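Side-chain contact in periplasmic binding protein (Agrobacterium tumefaciens str. B6, PDB 5L9G), which binds the opine mannopine in the cleft of a periplasmic solute-binding fold, probably delivering it to an ABC transporter for uptake: residues A334-A337 and Y338-R342. Residues are numbered along the deposited sequence; the frame is centred on the assembly and turned at random.
Sequences ASEA and YDNVR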
ATOM      1  N   ALA A 334      -0.899 -12.388 -12.452  1.00 54.49           N
ATOM      2  CA  ALA A 334       0.180 -11.692 -11.752  1.00 51.65           C
ATOM      3  C   ALA A 334       0.666 -12.427 -10.508  1.00 54.79           C
ATOM      4  O   ALA A 334       1.874 -12.613 -10.363  1.00 53.40           O
ATOM      5  CB  ALA A 334      -0.227 -10.268 -11.438  1.00 50.74           C
ATOM      6  N   SER A 335      -0.263 -12.932  -9.675  1.00 53.45           N
ATOM      7  CA  SER A 335       0.066 -13.690  -8.462  1.00 54.68           C
ATOM      8  C   SER A 335       0.882 -14.946  -8.784  1.00 58.13           C
ATOM      9  O   SER A 335       1.965 -15.113  -8.221  1.00 55.83           O
ATOM     10  CB  SER A 335      -1.202 -14.067  -7.697  1.00 61.63           C
ATOM     11  OG  SER A 335      -1.813 -12.900  -7.171  1.00 73.26           O
ATOM     12  N   GLU A 336       0.389 -15.794  -9.718  1.00 56.86           N
ATOM     13  CA  GLU A 336       1.060 -17.023 -10.132  1.00 57.75           C
ATOM     14  C   GLU A 336       2.425 -16.769 -10.790  1.00 59.14           C
ATOM     15  O   GLU A 336       3.400 -17.411 -10.406  1.00 58.78           O
ATOM     16  CB  GLU A 336       0.134 -17.893 -11.027  1.00 62.59           C
ATOM     17  CG  GLU A 336       0.807 -19.123 -11.621  1.00 75.70           C
ATOM     18  CD  GLU A 336      -0.128 -20.144 -12.232  1.00104.80           C
ATOM     19  OE1 GLU A 336      -0.289 -20.143 -13.475  1.00 95.19           O
ATOM     20  OE2 GLU A 336      -0.683 -20.964 -11.467  1.00106.27           O
ATOM     21  N   ALA A 337       2.497 -15.860 -11.789  1.00 55.09           N
ATOM     22  CA  ALA A 337       3.752 -15.566 -12.475  1.00 53.55           C
ATOM     23  C   ALA A 337       4.820 -14.991 -11.521  1.00 54.23           C
ATOM     24  O   ALA A 337       5.989 -15.379 -11.597  1.00 52.51           O
ATOM     25  CB  ALA A 337       3.502 -14.619 -13.636  1.00 54.27           C
ATOM     26  N   TYR A 338       4.409 -14.094 -10.601  1.00 49.81           N
ATOM     27  CA  TYR A 338       5.339 -13.488  -9.643  1.00 47.23           C
ATOM     28  C   TYR A 338       5.796 -14.518  -8.591  1.00 51.33           C
ATOM     29  O   TYR A 338       6.979 -14.542  -8.256  1.00 49.79           O
ATOM     30  CB  TYR A 338       4.741 -12.228  -9.028  1.00 46.33           C
ATOM     31  CG  TYR A 338       5.721 -11.366  -8.258  1.00 45.79           C
ATOM     32  CD1 TYR A 338       6.878 -10.875  -8.864  1.00 46.59           C
ATOM     33  CD2 TYR A 338       5.454 -10.974  -6.949  1.00 45.15           C
ATOM     34  CE1 TYR A 338       7.768 -10.054  -8.171  1.00 43.90           C
ATOM     35  CE2 TYR A 338       6.331 -10.147  -6.248  1.00 43.88           C
ATOM     36  CZ  TYR A 338       7.480  -9.678  -6.867  1.00 44.94           C
ATOM     37  OH  TYR A 338       8.326  -8.837  -6.184  1.00 39.93           O
ATOM     38  N   ASP A 339       4.903 -15.449  -8.179  1.00 52.21           N
ATOM     39  CA  ASP A 339       5.250 -16.571  -7.291  1.00 54.13           C
ATOM     40  C   ASP A 339       6.419 -17.342  -7.929  1.00 59.01           C
ATOM     41  O   ASP A 339       7.372 -17.675  -7.241  1.00 57.35           O
ATOM     42  CB  ASP A 339       4.054 -17.549  -7.104  1.00 57.99           C
ATOM     43  CG  ASP A 339       2.994 -17.184  -6.074  1.00 65.67           C
ATOM     44  OD1 ASP A 339       3.202 -16.196  -5.319  1.00 61.37           O
ATOM     45  OD2 ASP A 339       1.950 -17.883  -6.024  1.00 70.71           O
ATOM     46  N   ASN A 340       6.355 -17.593  -9.253  1.00 58.74           N
ATOM     47  CA  ASN A 340       7.391 -18.321  -9.983  1.00 59.91           C
ATOM     48  C   ASN A 340       8.716 -17.576 -10.054  1.00 60.32           C
ATOM     49  O   ASN A 340       9.763 -18.205  -9.917  1.00 60.27           O
ATOM     50  CB  ASN A 340       6.907 -18.745 -11.354  1.00 65.70           C
ATOM     51  CG  ASN A 340       6.097 -20.005 -11.256  1.00 93.93           C
ATOM     52  OD1 ASN A 340       4.884 -19.978 -11.015  1.00 89.72           O
ATOM     53  ND2 ASN A 340       6.781 -21.135 -11.282  1.00 90.85           N
ATOM     54  N   VAL A 341       8.680 -16.244 -10.225  1.00 53.67           N
ATOM     55  CA  VAL A 341       9.886 -15.410 -10.216  1.00 52.47           C
ATOM     56  C   VAL A 341      10.631 -15.579  -8.868  1.00 53.62           C
ATOM     57  O   VAL A 341      11.846 -15.775  -8.863  1.00 53.13           O
ATOM     58  CB  VAL A 341       9.550 -13.915 -10.518  1.00 54.17           C
ATOM     59  CG1 VAL A 341      10.715 -12.992 -10.168  1.00 52.46           C
ATOM     60  CG2 VAL A 341       9.150 -13.735 -11.983  1.00 55.03           C
ATOM     61  N   ARG A 342       9.907 -15.512  -7.744  1.00 50.49           N
ATOM     62  CA  ARG A 342      10.538 -15.600  -6.423  1.00 50.42           C
ATOM     63  C   ARG A 342      10.967 -17.019  -6.084  1.00 57.57           C
ATOM     64  O   ARG A 342      11.926 -17.204  -5.336  1.00 54.26           O
ATOM     65  CB  ARG A 342       9.627 -15.043  -5.323  1.00 49.47           C
ATOM     66  CG  ARG A 342       8.994 -13.692  -5.660  1.00 46.94           C
ATOM     67  CD  ARG A 342       8.244 -13.118  -4.470  1.00 54.75           C
ATOM     68  NE  ARG A 342       7.393 -14.108  -3.805  1.00 51.45           N
ATOM     69  CZ  ARG A 342       6.151 -14.396  -4.170  1.00 62.23           C
ATOM     70  NH1 ARG A 342       5.590 -13.771  -5.198  1.00 56.64           N
ATOM     71  NH2 ARG A 342       5.456 -15.308  -3.508  1.00 53.38           N
TER
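Ala334 O accepts the backbone N-H of Tyr338 at 2.9 Å, the first of four successive i to i+4 bonds that identify 334-342 as one regular alpha-helical run within helix 324-343, the C-terminal helix of this periplasmic binding protein. The same carbonyl oxygen lies 3.2 Å from Tyr338 CB. With CG anti to the backbone N (chi1 -167°), the Tyr338 ring leaves the helix to pack on Leu194 and Pro159, and its OH is hydrogen-bonded to Trp156 O. Ser335 O receives Asp339 N at 3.0 Å, while Ser335 OG is bonded one turn back, to Ala331 O. The Asp339 carboxylate folds back beside its own backbone N (chi1 -82°), which leaves OD1 3.3 Å from Ser335 O, two acceptors that cannot bond to each other. Glu336 O accepts Asn340 N at 3.2 Å, while the CB of Glu336 points away from the following turn. Ala337 O completes the series with Val341 N at 3.1 Å, and Val341 CG2 lies 3.6 Å from that oxygen. Ala337 and Val341 both face helix 184-197, touching Ile191 and Leu194 respectively, so this side of helix 324-343 packs on helix 184-197. Three residues along the helix, Arg342 NH2 forms a salt bridge with Asp339 OD1 at 3.0 Å, on the anti side and 33° out of the carboxylate plane.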